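Local coordinates for protein extracellular invertase (Aspergillus kawachii, PDB 5XHA) that probably hydrolyses sucrose and related fructosides as a glycoside hydrolase of family 32, releasing fructose, at residues Tyr319-Lys324 / Phe342-Trp347; Gly37-Pro42 / Gly368-Pro373. All coordinates share one frame; numbering follows the deposited sequence.

Contact 1: residues Tyr319-Lys324 / Phe342-Trp347. With FRU (beta-D-fructofuranose), chain B.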
loop_
_atom_site.group_PDB
_atom_site.type_symbol
_atom_site.label_atom_id
_atom_site.label_comp_id
_atom_site.label_asym_id
_atom_site.label_seq_id
_atom_site.Cartn_x
_atom_site.Cartn_y
_atom_site.Cartn_z
ATOM N N TYR A 319 -28.853 6.891 7.209
ATOM C CA TYR A 319 -27.782 5.978 6.888
ATOM C C TYR A 319 -26.522 6.274 7.715
ATOM O O TYR A 319 -26.460 7.270 8.429
ATOM C CB TYR A 319 -27.464 6.098 5.383
ATOM C CG TYR A 319 -26.729 4.914 4.828
ATOM C CD1 TYR A 319 -27.261 3.639 4.950
ATOM C CD2 TYR A 319 -25.498 5.057 4.172
ATOM C CE1 TYR A 319 -26.601 2.545 4.444
ATOM C CE2 TYR A 319 -24.813 3.950 3.689
ATOM C CZ TYR A 319 -25.381 2.692 3.823
ATOM O OH TYR A 319 -24.760 1.555 3.345
ATOM N N ALA A 320 -25.542 5.374 7.624
ATOM C CA ALA A 320 -24.145 5.654 7.971
ATOM C C ALA A 320 -23.888 6.132 9.383
ATOM O O ALA A 320 -22.979 6.914 9.609
ATOM C CB ALA A 320 -23.544 6.644 6.975
ATOM N N ALA A 321 -24.633 5.616 10.345
ATOM C CA ALA A 321 -24.519 6.100 11.708
ATOM C C ALA A 321 -23.119 5.906 12.260
ATOM O O ALA A 321 -22.484 4.863 12.030
ATOM C CB ALA A 321 -25.527 5.410 12.605
ATOM N N ALA A 322 -22.650 6.914 12.996
ATOM C CA ALA A 322 -21.423 6.803 13.757
ATOM C C ALA A 322 -21.691 7.196 15.188
ATOM O O ALA A 322 -22.264 8.252 15.483
ATOM C CB ALA A 322 -20.327 7.679 13.180
ATOM N N GLY A 323 -21.225 6.336 16.075
ATOM C CA GLY A 323 -21.408 6.482 17.497
ATOM C C GLY A 323 -20.099 6.215 18.209
ATOM O O GLY A 323 -19.102 5.770 17.603
ATOM N N LYS A 324 -20.108 6.494 19.499
ATOM C CA LYS A 324 -18.910 6.428 20.287
ATOM C C LYS A 324 -19.281 6.280 21.743
ATOM O O LYS A 324 -20.258 6.856 22.196
ATOM C CB LYS A 324 -18.089 7.707 20.127
ATOM C CG LYS A 324 -16.658 7.604 20.653
ATOM C CD LYS A 324 -15.863 6.567 19.858
ATOM C CE LYS A 324 -14.358 6.647 20.096
ATOM N NZ LYS A 324 -13.611 5.742 19.185
ATOM N N PHE A 342 -23.479 5.041 25.058
ATOM C CA PHE A 342 -23.097 4.942 23.659
ATOM C C PHE A 342 -23.987 5.885 22.872
ATOM O O PHE A 342 -25.191 5.661 22.780
ATOM C CB PHE A 342 -23.199 3.514 23.111
ATOM C CG PHE A 342 -22.579 3.371 21.745
ATOM C CD1 PHE A 342 -21.217 3.180 21.610
ATOM C CD2 PHE A 342 -23.352 3.488 20.599
ATOM C CE1 PHE A 342 -20.636 3.087 20.352
ATOM C CE2 PHE A 342 -22.783 3.403 19.343
ATOM C CZ PHE A 342 -21.427 3.203 19.220
ATOM N N ILE A 343 -23.392 6.958 22.350
ATOM C CA ILE A 343 -24.121 8.035 21.664
ATOM C C ILE A 343 -23.960 7.809 20.163
ATOM O O ILE A 343 -22.830 7.702 19.677
ATOM C CB ILE A 343 -23.537 9.416 22.054
ATOM C CG1 ILE A 343 -23.594 9.621 23.579
ATOM C CG2 ILE A 343 -24.252 10.555 21.325
ATOM C CD1 ILE A 343 -24.994 9.561 24.170
ATOM N N SER A 344 -25.066 7.694 19.432
ATOM C CA SER A 344 -24.997 7.484 17.980
ATOM C C SER A 344 -25.640 8.648 17.210
ATOM O O SER A 344 -26.736 9.084 17.546
ATOM C CB SER A 344 -25.679 6.179 17.606
ATOM O OG SER A 344 -25.529 5.900 16.219
ATOM N N TYR A 345 -24.931 9.148 16.197
ATOM C CA TYR A 345 -25.445 10.158 15.270
ATOM C C TYR A 345 -25.695 9.505 13.929
ATOM O O TYR A 345 -24.769 9.004 13.293
ATOM C CB TYR A 345 -24.452 11.305 15.063
ATOM C CG TYR A 345 -24.213 12.212 16.251
ATOM C CD1 TYR A 345 -23.287 11.876 17.226
ATOM C CD2 TYR A 345 -24.884 13.425 16.379
ATOM C CE1 TYR A 345 -23.043 12.715 18.300
ATOM C CE2 TYR A 345 -24.663 14.258 17.457
ATOM C CZ TYR A 345 -23.739 13.898 18.417
ATOM O OH TYR A 345 -23.500 14.710 19.500
ATOM N N VAL A 346 -26.948 9.515 13.503
ATOM C CA VAL A 346 -27.331 9.035 12.192
ATOM C C VAL A 346 -27.188 10.160 11.158
ATOM O O VAL A 346 -27.434 11.320 11.455
ATOM C CB VAL A 346 -28.784 8.517 12.218
ATOM C CG1 VAL A 346 -29.231 8.052 10.841
ATOM C CG2 VAL A 346 -28.930 7.379 13.223
ATOM N N TRP A 347 -26.784 9.806 9.950
ATOM C CA TRP A 347 -26.715 10.750 8.827
ATOM C C TRP A 347 -28.067 10.794 8.142
ATOM O O TRP A 347 -28.676 9.747 7.877
ATOM C CB TRP A 347 -25.661 10.277 7.821
ATOM C CG TRP A 347 -25.440 11.148 6.618
ATOM C CD1 TRP A 347 -25.367 12.509 6.586
ATOM C CD2 TRP A 347 -25.210 10.705 5.280
ATOM N NE1 TRP A 347 -25.129 12.944 5.308
ATOM C CE2 TRP A 347 -25.032 11.855 4.482
ATOM C CE3 TRP A 347 -25.165 9.452 4.672
ATOM C CZ2 TRP A 347 -24.792 11.784 3.110
ATOM C CZ3 TRP A 347 -24.912 9.381 3.302
ATOM C CH2 TRP A 347 -24.727 10.542 2.541
HETATM C C1 FRU B . -21.328 5.567 3.398
HETATM C C2 FRU B . -19.908 5.786 2.797
HETATM C C3 FRU B . -18.825 5.200 3.722
HETATM C C4 FRU B . -17.596 6.004 3.295
HETATM C C5 FRU B . -18.172 7.377 2.975
HETATM C C6 FRU B . -17.539 8.036 1.749
HETATM O O1 FRU B . -22.263 6.590 3.002
HETATM O O3 FRU B . -18.682 3.778 3.616
HETATM O O4 FRU B . -16.593 6.111 4.304
HETATM O O5 FRU B . -19.584 7.193 2.764
HETATM O O6 FRU B . -18.281 9.206 1.353
#
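Tyr319 and Trp347 form one antiparallel hydrogen-bonded pair, Tyr319 N reaching Trp347 O at 2.9 Å and Trp347 N bonding back to Tyr319 O. Ala322 and Tyr345 make the next such pair, Tyr345 N meeting Ala322 O at 2.9 Å and Ala322 N returning to Tyr345 O. Between them the register slips by one residue in a beta bulge. Ala320, with a positive phi of 58°, turns its CB toward the indole, 4.0 Å from Trp347 CE3, and Ala321 CA makes a C-H...O contact of 3.3 Å with Tyr345 O. Past the non-hydrogen-bonded pair Gly323 and Ser344, the strands bond again, Ile343 N to Lys324 O at 3.1 Å. Here the Phe342 ring folds back over the backbone: CG is anti to the backbone N (chi1 -170°), and Lys324 N lies over one ring face, offset toward the rim. Phe342 CZ comes 3.4 Å from Gly323 C, where glycine leaves room. FRU O1 lies in the Tyr319 ring plane at its edge, 3.7 Å from Tyr319 CE2. In the second shell, Tyr319 OH is hydrogen-bonded to Glu248 and Trp347 NE1 to Ile39 O. Cross-strand bonds satisfy N-H and C=O groups of the paired residues; outward-facing groups of 342-347 bond to strand 366-385, within what is probably family 32's five-bladed beta-propeller. At the bulge, Ala320, Tyr319 and Trp347 lie with carbon atoms near O1, consistent with one wall of the sugar site.

Contact 2: residues Gly37-Pro42 / Gly368-Pro373; sequences GQIGDP and GTLLLP. With FRU (beta-D-fructofuranose), chain B.
Ile39 and Gly368 bring their CA atoms within 5.4 Å, and from there the backbones run in nearly the same direction, 26° apart, reaching a CA separation of 7.4 Å at Pro42 and Leu370. The space between them is filled mainly by hydrocarbon. Ile39 uses both branches: CG2 presses on the peptide after Gly368, 3.2 Å from Gly368 C, while CD1, carried outward by an extended chain (chi1 -172°, chi2 169°), meets Leu370 CG at 3.7 Å. The isoleucine and leucine side chains cross at about a right angle, and the leucine fork then closes on the proline ring, Leu370 CD2 lying 3.8 Å from Pro42 CB. At the other end a water sits between two backbone carbonyls, 3.0 Å from Gly37 O and 2.7 Å from Gly368 O. Thr369, whose CB points away from segment 37-42, hydrogen-bonds through OG1 to Leu370 O. Asp41 faces away too; its OD1 accepts a hydrogen bond of 2.8 Å from FRU O1, so the strand has sugar on one side and leucine on the other. The parallel backbone pairing runs through Thr367, just ahead of Gly368, which bonds to Gly37 and Ile39. In this mixed sheet, probably of the family 32 beta-propeller, strand 54-60 flanks 37-47, strand 341-348 bonds to Leu371 through Val346, and strand 550-555 of the C-terminal region packs against Thr369, Leu371 and Leu372.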
loop_
_atom_site.group_PDB
_atom_site.type_symbol
_atom_site.label_atom_id
_atom_site.label_comp_id
_atom_site.label_asym_id
_atom_site.label_seq_id
_atom_site.Cartn_x
_atom_site.Cartn_y
_atom_site.Cartn_z
ATOM N N GLY A 37 -22.617 24.200 3.188
ATOM C CA GLY A 37 -22.172 23.124 2.324
ATOM C C GLY A 37 -22.667 21.753 2.738
ATOM O O GLY A 37 -23.635 21.617 3.492
ATOM N N GLN A 38 -21.972 20.727 2.257
ATOM C CA GLN A 38 -22.483 19.372 2.313
ATOM C C GLN A 38 -21.896 18.642 3.500
ATOM O O GLN A 38 -20.706 18.792 3.804
ATOM C CB GLN A 38 -22.152 18.630 1.005
ATOM C CG GLN A 38 -22.840 17.279 0.879
ATOM C CD GLN A 38 -22.000 16.099 1.343
ATOM O OE1 GLN A 38 -20.959 16.247 1.998
ATOM N NE2 GLN A 38 -22.440 14.906 0.969
ATOM N N ILE A 39 -22.746 17.857 4.163
ATOM C CA ILE A 39 -22.332 16.923 5.195
ATOM C C ILE A 39 -22.576 15.493 4.739
ATOM O O ILE A 39 -23.633 15.166 4.175
ATOM C CB ILE A 39 -23.011 17.194 6.567
ATOM C CG1 ILE A 39 -22.382 16.305 7.647
ATOM C CG2 ILE A 39 -24.513 16.978 6.510
ATOM C CD1 ILE A 39 -22.783 16.656 9.069
ATOM N N GLY A 40 -21.554 14.658 4.939
ATOM C CA GLY A 40 -21.643 13.234 4.674
ATOM C C GLY A 40 -21.665 12.424 5.963
ATOM O O GLY A 40 -22.159 12.890 6.984
ATOM N N ASP A 41 -21.138 11.207 5.903
ATOM C CA ASP A 41 -21.105 10.296 7.052
ATOM C C ASP A 41 -20.525 10.969 8.285
ATOM O O ASP A 41 -19.437 11.563 8.211
ATOM C CB ASP A 41 -20.133 9.123 6.800
ATOM C CG ASP A 41 -20.627 8.135 5.803
ATOM O OD1 ASP A 41 -21.543 8.449 4.991
ATOM O OD2 ASP A 41 -20.046 7.026 5.828
ATOM N N PRO A 42 -21.163 10.789 9.437
ATOM C CA PRO A 42 -20.441 11.132 10.640
ATOM C C PRO A 42 -19.327 10.097 10.870
ATOM O O PRO A 42 -19.372 8.999 10.321
ATOM C CB PRO A 42 -21.522 11.074 11.730
ATOM C CG PRO A 42 -22.505 10.090 11.217
ATOM C CD PRO A 42 -22.482 10.211 9.725
ATOM N N GLY A 368 -27.785 18.242 3.624
ATOM C CA GLY A 368 -27.742 17.247 4.682
ATOM C C GLY A 368 -27.600 17.762 6.104
ATOM O O GLY A 368 -27.276 18.931 6.349
ATOM N N THR A 369 -27.848 16.849 7.043
ATOM C CA THR A 369 -27.670 17.072 8.459
ATOM C C THR A 369 -27.377 15.739 9.149
ATOM O O THR A 369 -27.612 14.687 8.572
ATOM C CB THR A 369 -28.947 17.691 9.072
ATOM O OG1 THR A 369 -28.721 18.013 10.440
ATOM C CG2 THR A 369 -30.127 16.752 8.997
ATOM N N LEU A 370 -26.881 15.786 10.379
ATOM C CA LEU A 370 -26.949 14.631 11.250
ATOM C C LEU A 370 -28.249 14.718 12.024
ATOM O O LEU A 370 -28.801 15.811 12.222
ATOM C CB LEU A 370 -25.783 14.609 12.239
ATOM C CG LEU A 370 -24.366 14.575 11.676
ATOM C CD1 LEU A 370 -23.372 14.279 12.787
ATOM C CD2 LEU A 370 -24.213 13.552 10.569
ATOM N N LEU A 371 -28.734 13.572 12.475
ATOM C CA LEU A 371 -29.898 13.524 13.347
ATOM C C LEU A 371 -29.476 13.817 14.773
ATOM O O LEU A 371 -28.285 13.910 15.077
ATOM C CB LEU A 371 -30.591 12.167 13.244
ATOM C CG LEU A 371 -31.128 11.851 11.842
ATOM C CD1 LEU A 371 -31.834 10.496 11.795
ATOM C CD2 LEU A 371 -32.058 12.950 11.345
ATOM N N LEU A 372 -30.461 14.008 15.645
ATOM C CA LEU A 372 -30.191 14.242 17.055
ATOM C C LEU A 372 -29.327 13.109 17.634
ATOM O O LEU A 372 -29.543 11.953 17.318
ATOM C CB LEU A 372 -31.508 14.301 17.836
ATOM C CG LEU A 372 -32.513 15.401 17.462
ATOM C CD1 LEU A 372 -33.809 15.171 18.211
ATOM C CD2 LEU A 372 -31.912 16.753 17.779
ATOM N N PRO A 373 -28.373 13.440 18.507
ATOM C CA PRO A 373 -27.637 12.357 19.153
ATOM C C PRO A 373 -28.587 11.397 19.852
ATOM O O PRO A 373 -29.527 11.837 20.515
ATOM C CB PRO A 373 -26.776 13.083 20.191
ATOM C CG PRO A 373 -27.498 14.368 20.448
ATOM C CD PRO A 373 -28.091 14.745 19.124
HETATM C C1 FRU B . -21.328 5.567 3.398
HETATM C C2 FRU B . -19.908 5.786 2.797
HETATM C C3 FRU B . -18.825 5.200 3.722
HETATM C C4 FRU B . -17.596 6.004 3.295
HETATM C C5 FRU B . -18.172 7.377 2.975
HETATM C C6 FRU B . -17.539 8.036 1.749
HETATM O O1 FRU B . -22.263 6.590 3.002
HETATM O O3 FRU B . -18.682 3.778 3.616
HETATM O O4 FRU B . -16.593 6.111 4.304
HETATM O O5 FRU B . -19.584 7.193 2.764
HETATM O O6 FRU B . -18.281 9.206 1.353
HETATM O O HOH W 1 -25.250 20.656 5.856
#

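Overall arrangement
Both contacts are buried and belong to the same mixed sheet, contact 1 closer to the centre of the chain and nested within the long loop that contact 2 closes. Contact 1 is a backbone-bonded antiparallel pair close in sequence, interrupted by a bulge; contact 2 joins distant parts of the chain through aliphatic packing and a bridging water, where parallel pairing has given way. They meet directly: Trp347 CD1 packs on Gly40 O, and Tyr345 O on Pro42. Both reach the same fructose, contact 1 with the edge of Tyr319 and carbon atoms of Trp347, contact 2 with a carboxylate, consistent with the central sugar pocket of a family 32 beta-propeller.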